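Local atomic coordinates of thymidylate synthase A (Bacillus subtilis, PDB entry 1BKO), a protein that probably catalyses the reductive methylation of dUMP to dTMP, using 5,10-methylenetetrahydrofolate as both methyl donor and reductant, and works as a homodimer. Residues 74-79 with 254-259; 144-149 with 157-162. All coordinates share one frame; numbering follows the deposited sequence.

Interaction 1 (74-79 with 254-259); sequences IWQLKS and YDFTID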
loop_
_atom_site.group_PDB
_atom_site.type_symbol
_atom_site.label_atom_id
_atom_site.label_comp_id
_atom_site.label_asym_id
_atom_site.label_seq_id
_atom_site.Cartn_x
_atom_site.Cartn_y
_atom_site.Cartn_z
ATOM N N ILE A 74 -1.095 -1.585 21.047
ATOM C CA ILE A 74 -2.006 -1.557 19.909
ATOM C C ILE A 74 -2.531 -2.912 19.412
ATOM O O ILE A 74 -3.738 -3.078 19.225
ATOM C CB ILE A 74 -1.379 -0.793 18.730
ATOM C CG1 ILE A 74 -0.795 0.530 19.232
ATOM C CG2 ILE A 74 -2.432 -0.534 17.644
ATOM C CD1 ILE A 74 0.039 1.269 18.208
ATOM N N TRP A 75 -1.628 -3.855 19.157
ATOM C CA TRP A 75 -2.012 -5.171 18.648
ATOM C C TRP A 75 -2.518 -6.181 19.672
ATOM O O TRP A 75 -3.535 -6.837 19.446
ATOM C CB TRP A 75 -0.862 -5.790 17.854
ATOM C CG TRP A 75 -0.562 -5.087 16.574
ATOM C CD1 TRP A 75 0.080 -3.893 16.427
ATOM C CD2 TRP A 75 -0.849 -5.553 15.250
ATOM N NE1 TRP A 75 0.222 -3.587 15.093
ATOM C CE2 TRP A 75 -0.340 -4.591 14.347
ATOM C CE3 TRP A 75 -1.485 -6.691 14.735
ATOM C CZ2 TRP A 75 -0.445 -4.732 12.956
ATOM C CZ3 TRP A 75 -1.588 -6.830 13.351
ATOM C CH2 TRP A 75 -1.071 -5.856 12.481
ATOM N N GLN A 76 -1.762 -6.373 20.746
ATOM C CA GLN A 76 -2.140 -7.318 21.796
ATOM C C GLN A 76 -3.261 -6.762 22.677
ATOM O O GLN A 76 -4.209 -7.473 23.034
ATOM C CB GLN A 76 -0.917 -7.655 22.659
ATOM C CG GLN A 76 -1.170 -8.643 23.791
ATOM C CD GLN A 76 0.109 -9.010 24.534
ATOM O OE1 GLN A 76 0.701 -8.175 25.220
ATOM N NE2 GLN A 76 0.552 -10.254 24.381
ATOM N N LEU A 77 -3.135 -5.490 23.036
ATOM C CA LEU A 77 -4.116 -4.854 23.894
ATOM C C LEU A 77 -5.303 -4.286 23.145
ATOM O O LEU A 77 -6.420 -4.266 23.675
ATOM C CB LEU A 77 -3.458 -3.759 24.724
ATOM C CG LEU A 77 -2.223 -4.176 25.511
ATOM C CD1 LEU A 77 -1.936 -3.102 26.535
ATOM C CD2 LEU A 77 -2.444 -5.515 26.185
ATOM N N LYS A 78 -5.039 -3.792 21.937
ATOM C CA LYS A 78 -6.055 -3.207 21.065
ATOM C C LYS A 78 -6.829 -2.067 21.738
ATOM O O LYS A 78 -8.066 -1.996 21.647
ATOM C CB LYS A 78 -7.017 -4.294 20.585
ATOM C CG LYS A 78 -6.319 -5.550 20.122
ATOM C CD LYS A 78 -7.299 -6.540 19.556
ATOM C CE LYS A 78 -6.582 -7.793 19.106
ATOM N NZ LYS A 78 -7.506 -8.725 18.399
ATOM N N SER A 79 -6.094 -1.160 22.383
ATOM C CA SER A 79 -6.712 -0.032 23.072
ATOM C C SER A 79 -6.318 1.324 22.497
ATOM O O SER A 79 -5.280 1.471 21.853
ATOM C CB SER A 79 -6.375 -0.077 24.565
ATOM O OG SER A 79 -7.243 0.752 25.324
ATOM N N TYR A 254 -1.745 -13.627 22.839
ATOM C CA TYR A 254 -2.087 -12.739 23.939
ATOM C C TYR A 254 -1.340 -13.068 25.229
ATOM O O TYR A 254 -1.609 -12.472 26.275
ATOM C CB TYR A 254 -3.602 -12.756 24.180
ATOM C CG TYR A 254 -4.413 -12.227 23.017
ATOM C CD1 TYR A 254 -4.075 -12.541 21.699
ATOM C CD2 TYR A 254 -5.519 -11.405 23.233
ATOM C CE1 TYR A 254 -4.806 -12.046 20.636
ATOM C CE2 TYR A 254 -6.262 -10.904 22.169
ATOM C CZ TYR A 254 -5.897 -11.234 20.878
ATOM O OH TYR A 254 -6.631 -10.762 19.827
ATOM N N ASP A 255 -0.443 -14.048 25.171
ATOM C CA ASP A 255 0.322 -14.425 26.355
ATOM C C ASP A 255 1.745 -13.860 26.442
ATOM O O ASP A 255 2.640 -14.494 27.017
ATOM C CB ASP A 255 0.324 -15.948 26.553
ATOM C CG ASP A 255 -0.890 -16.441 27.339
ATOM O OD1 ASP A 255 -1.759 -15.616 27.705
ATOM O OD2 ASP A 255 -0.969 -17.658 27.598
ATOM N N PHE A 256 1.953 -12.674 25.876
ATOM C CA PHE A 256 3.263 -12.037 25.941
ATOM C C PHE A 256 3.315 -10.946 27.017
ATOM O O PHE A 256 2.290 -10.420 27.468
ATOM C CB PHE A 256 3.671 -11.442 24.590
ATOM C CG PHE A 256 3.978 -12.464 23.545
ATOM C CD1 PHE A 256 2.970 -12.988 22.747
ATOM C CD2 PHE A 256 5.283 -12.909 23.353
ATOM C CE1 PHE A 256 3.257 -13.946 21.765
ATOM C CE2 PHE A 256 5.580 -13.871 22.368
ATOM C CZ PHE A 256 4.568 -14.385 21.579
ATOM N N THR A 257 4.534 -10.671 27.462
ATOM C CA THR A 257 4.815 -9.651 28.457
ATOM C C THR A 257 6.152 -9.037 28.027
ATOM O O THR A 257 6.920 -9.665 27.281
ATOM C CB THR A 257 4.893 -10.251 29.895
ATOM O OG1 THR A 257 5.044 -9.194 30.852
ATOM C CG2 THR A 257 6.063 -11.217 30.038
ATOM N N ILE A 258 6.395 -7.789 28.423
ATOM C CA ILE A 258 7.632 -7.112 28.061
ATOM C C ILE A 258 8.868 -7.928 28.449
ATOM O O ILE A 258 9.875 -7.926 27.732
ATOM C CB ILE A 258 7.719 -5.724 28.714
ATOM C CG1 ILE A 258 8.929 -4.972 28.164
ATOM C CG2 ILE A 258 7.813 -5.846 30.229
ATOM C CD1 ILE A 258 8.852 -4.730 26.668
ATOM N N ASP A 259 8.767 -8.629 29.575
ATOM C CA ASP A 259 9.854 -9.448 30.091
ATOM C C ASP A 259 10.179 -10.608 29.153
ATOM O O ASP A 259 11.271 -11.181 29.213
ATOM C CB ASP A 259 9.481 -9.986 31.472
ATOM C CG ASP A 259 9.084 -8.884 32.442
ATOM O OD1 ASP A 259 9.992 -8.256 33.039
ATOM O OD2 ASP A 259 7.865 -8.641 32.599
#
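Lys78 reaches Tyr254 with the tip of its side chain: NZ donates a hydrogen bond of 2.6 Å to Tyr254 OH. The ammonium group comes in at the edge of the phenol ring, near its plane, and the two side chains cross at about a right angle, so the lysine meets the hydroxyl rather than a ring face. Beyond CG the lysine chain is fully extended, and CE also lies beside the hydroxyl.

The second point of contact is Gln76. With CG on the far side from the backbone N (chi1 -180°) and the chain straight beyond it, the carboxamide is carried over to the backbone of 254-256. Its NE2 lies 3.3 Å from Phe256 CB and in the plane of that ring, at its edge; amide and ring planes are 35° apart. NE2 is also 3.2 Å from Phe256 N, but both are donors and do not bond. The hydrogen bond of NE2 goes instead to the carbonyl of Phe253, just before the segment.

Lys78 NZ also forms a salt bridge with Asp124, so the ammonium group is shared between a carboxylate and the phenol. Lys78 has positive phi, and it is here that the chain leaves helical geometry.

The contact joins the residues that follow helix 64-75 to the loop connecting strands 243-246 and 261-264, near the surface of the subunit. Helix 188-206 lies against both segments, with Trp75 packing on its Leu198 and the buried Phe256 on its Val205.

Interaction 2 (144-149 with 157-162); sequences TMLWNP and LTPCVY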
loop_
_atom_site.group_PDB
_atom_site.type_symbol
_atom_site.label_atom_id
_atom_site.label_comp_id
_atom_site.label_asym_id
_atom_site.label_seq_id
_atom_site.Cartn_x
_atom_site.Cartn_y
_atom_site.Cartn_z
ATOM N N THR A 144 -4.382 -6.098 6.931
ATOM C CA THR A 144 -4.745 -5.351 8.126
ATOM C C THR A 144 -4.840 -3.907 7.629
ATOM O O THR A 144 -3.996 -3.463 6.840
ATOM C CB THR A 144 -3.662 -5.469 9.214
ATOM O OG1 THR A 144 -3.192 -6.823 9.293
ATOM C CG2 THR A 144 -4.232 -5.087 10.557
ATOM N N MET A 145 -5.879 -3.187 8.042
ATOM C CA MET A 145 -6.073 -1.810 7.589
ATOM C C MET A 145 -6.526 -0.847 8.683
ATOM O O MET A 145 -7.673 -0.898 9.125
ATOM C CB MET A 145 -7.105 -1.784 6.454
ATOM C CG MET A 145 -7.487 -0.388 5.962
ATOM S SD MET A 145 -6.156 0.368 5.025
ATOM C CE MET A 145 -5.898 -0.903 3.782
ATOM N N LEU A 146 -5.638 0.060 9.084
ATOM C CA LEU A 146 -5.973 1.049 10.106
ATOM C C LEU A 146 -6.732 2.195 9.451
ATOM O O LEU A 146 -7.621 2.790 10.057
ATOM C CB LEU A 146 -4.707 1.624 10.753
ATOM C CG LEU A 146 -3.738 0.718 11.517
ATOM C CD1 LEU A 146 -2.490 1.518 11.894
ATOM C CD2 LEU A 146 -4.417 0.127 12.757
ATOM N N TRP A 147 -6.338 2.516 8.220
ATOM C CA TRP A 147 -6.923 3.602 7.442
ATOM C C TRP A 147 -8.369 3.362 7.036
ATOM O O TRP A 147 -8.660 3.121 5.861
ATOM C CB TRP A 147 -6.068 3.851 6.197
ATOM C CG TRP A 147 -6.361 5.132 5.475
ATOM C CD1 TRP A 147 -7.330 5.342 4.534
ATOM C CD2 TRP A 147 -5.644 6.369 5.599
ATOM N NE1 TRP A 147 -7.259 6.630 4.061
ATOM C CE2 TRP A 147 -6.235 7.284 4.696
ATOM C CE3 TRP A 147 -4.563 6.794 6.382
ATOM C CZ2 TRP A 147 -5.774 8.605 4.555
ATOM C CZ3 TRP A 147 -4.104 8.108 6.238
ATOM C CH2 TRP A 147 -4.711 8.994 5.331
ATOM N N ASN A 148 -9.273 3.402 8.008
ATOM C CA ASN A 148 -10.692 3.227 7.735
ATOM C C ASN A 148 -11.203 4.586 7.294
ATOM O O ASN A 148 -11.098 5.564 8.038
ATOM C CB ASN A 148 -11.436 2.771 8.986
ATOM C CG ASN A 148 -12.941 2.858 8.834
ATOM O OD1 ASN A 148 -13.454 3.021 7.727
ATOM N ND2 ASN A 148 -13.658 2.769 9.950
ATOM N N PRO A 149 -11.723 4.675 6.061
ATOM C CA PRO A 149 -12.253 5.917 5.490
ATOM C C PRO A 149 -13.447 6.486 6.242
ATOM O O PRO A 149 -13.579 7.699 6.376
ATOM C CB PRO A 149 -12.616 5.511 4.061
ATOM C CG PRO A 149 -12.945 4.049 4.190
ATOM C CD PRO A 149 -11.858 3.563 5.103
ATOM N N LEU A 157 -5.505 11.511 15.251
ATOM C CA LEU A 157 -4.460 11.675 14.245
ATOM C C LEU A 157 -4.416 10.504 13.281
ATOM O O LEU A 157 -4.962 9.432 13.547
ATOM C CB LEU A 157 -3.078 11.843 14.884
ATOM C CG LEU A 157 -2.480 10.619 15.565
ATOM C CD1 LEU A 157 -1.013 10.876 15.838
ATOM C CD2 LEU A 157 -3.244 10.285 16.845
ATOM N N THR A 158 -3.711 10.708 12.180
ATOM C CA THR A 158 -3.569 9.694 11.153
ATOM C C THR A 158 -2.247 8.920 11.290
ATOM O O THR A 158 -1.202 9.495 11.595
ATOM C CB THR A 158 -3.707 10.328 9.753
ATOM O OG1 THR A 158 -3.867 11.751 9.880
ATOM C CG2 THR A 158 -4.935 9.780 9.058
ATOM N N PRO A 159 -2.297 7.589 11.121
ATOM C CA PRO A 159 -1.132 6.696 11.219
ATOM C C PRO A 159 -0.176 6.764 10.036
ATOM O O PRO A 159 -0.598 6.956 8.898
ATOM C CB PRO A 159 -1.762 5.305 11.301
ATOM C CG PRO A 159 -3.203 5.562 11.734
ATOM C CD PRO A 159 -3.546 6.817 11.002
ATOM N N CYS A 160 1.112 6.604 10.311
ATOM C CA CYS A 160 2.112 6.614 9.249
ATOM C C CYS A 160 2.197 5.191 8.706
ATOM O O CYS A 160 2.112 4.972 7.495
ATOM C CB CYS A 160 3.464 7.091 9.783
ATOM S SG CYS A 160 3.398 8.790 10.388
ATOM N N VAL A 161 2.360 4.233 9.617
ATOM C CA VAL A 161 2.407 2.810 9.277
ATOM C C VAL A 161 0.972 2.332 9.506
ATOM O O VAL A 161 0.601 1.954 10.618
ATOM C CB VAL A 161 3.399 2.059 10.201
ATOM C CG1 VAL A 161 3.163 0.552 10.134
ATOM C CG2 VAL A 161 4.839 2.385 9.791
ATOM N N TYR A 162 0.164 2.390 8.453
ATOM C CA TYR A 162 -1.256 2.041 8.537
ATOM C C TYR A 162 -1.724 0.663 8.046
ATOM O O TYR A 162 -2.766 0.172 8.491
ATOM C CB TYR A 162 -2.072 3.132 7.842
ATOM C CG TYR A 162 -1.812 3.208 6.357
ATOM C CD1 TYR A 162 -0.564 3.598 5.862
ATOM C CD2 TYR A 162 -2.798 2.840 5.443
ATOM C CE1 TYR A 162 -0.307 3.611 4.496
ATOM C CE2 TYR A 162 -2.552 2.850 4.078
ATOM C CZ TYR A 162 -1.304 3.229 3.609
ATOM O OH TYR A 162 -1.053 3.175 2.258
#
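Trp147 turns the edge of its six-membered ring toward the face of Tyr162 in a T-shaped pair, the centroids 5.8 Å apart and the planes at 64°. The indole is also held at its base, where Trp147 CB sits 3.5 Å from Tyr162 CD2. Farther out, its CZ3 meets the methyl CG2 of Thr158 at 3.4 Å.

Met145 runs alongside Tyr162, the two side chains pointing the same way. Bends at chi2 and chi3 bring the sulfur to the rim of the phenol ring, 5.4 Å from SD to the ring centroid, a Met-aromatic contact made at the edge. Tyr162 CG lies between the backbone N and the carbonyl carbon (chi1 66°), and the ring has Met145 SD at its edge and the Trp147 indole toward its face.

Leu146 faces the other segment directly. Its CD1 packs on Pro159 CB at 3.9 Å, while its backbone N donates to Tyr162 O over 2.9 Å in a fairly straight bond (161° at the hydrogen). Just past it the chain folds in an inverse gamma turn centred on Trp147, closed by Asn148 N to Leu146 O, and the indole projects from this turn toward Thr158 and Tyr162.

Met145 and Trp147 also pack on Met145 of the second subunit, placing the cluster at the dimer interface. Pro159 O accepts a hydrogen bond from Arg180, predicted to help bind dUMP in the other subunit. Pro159 and Cys160 form the Pro-Cys sequence of thymidylate synthases; Cys160, the predicted nucleophile, points away from 144-149 and immediately precedes strand 161-168, which pairs with 143-145, the outermost strand of the sheet within the subunit.

How the interactions relate
Interaction 2 is nested in sequence inside the long loop that interaction 1 closes, and in space their centres are 19 Å apart. The two meet directly through the indole of Trp75, which packs with CH2 3.8 Å from Thr144 CG2. Helix 64-75 is thereby in contact with strand 143-145, on which interaction 2 begins. Their roles differ: interaction 2 includes the predicted nucleophile Cys160 and lies at the dimer interface, whereas interaction 1 is a surface contact away from the active site, and the second subunit does not touch its segments. In interaction 2 the side chains of Thr158 and Val161 lie about 4 Å from those of Arg180 and Asn191 respectively, both predicted to bind dUMP.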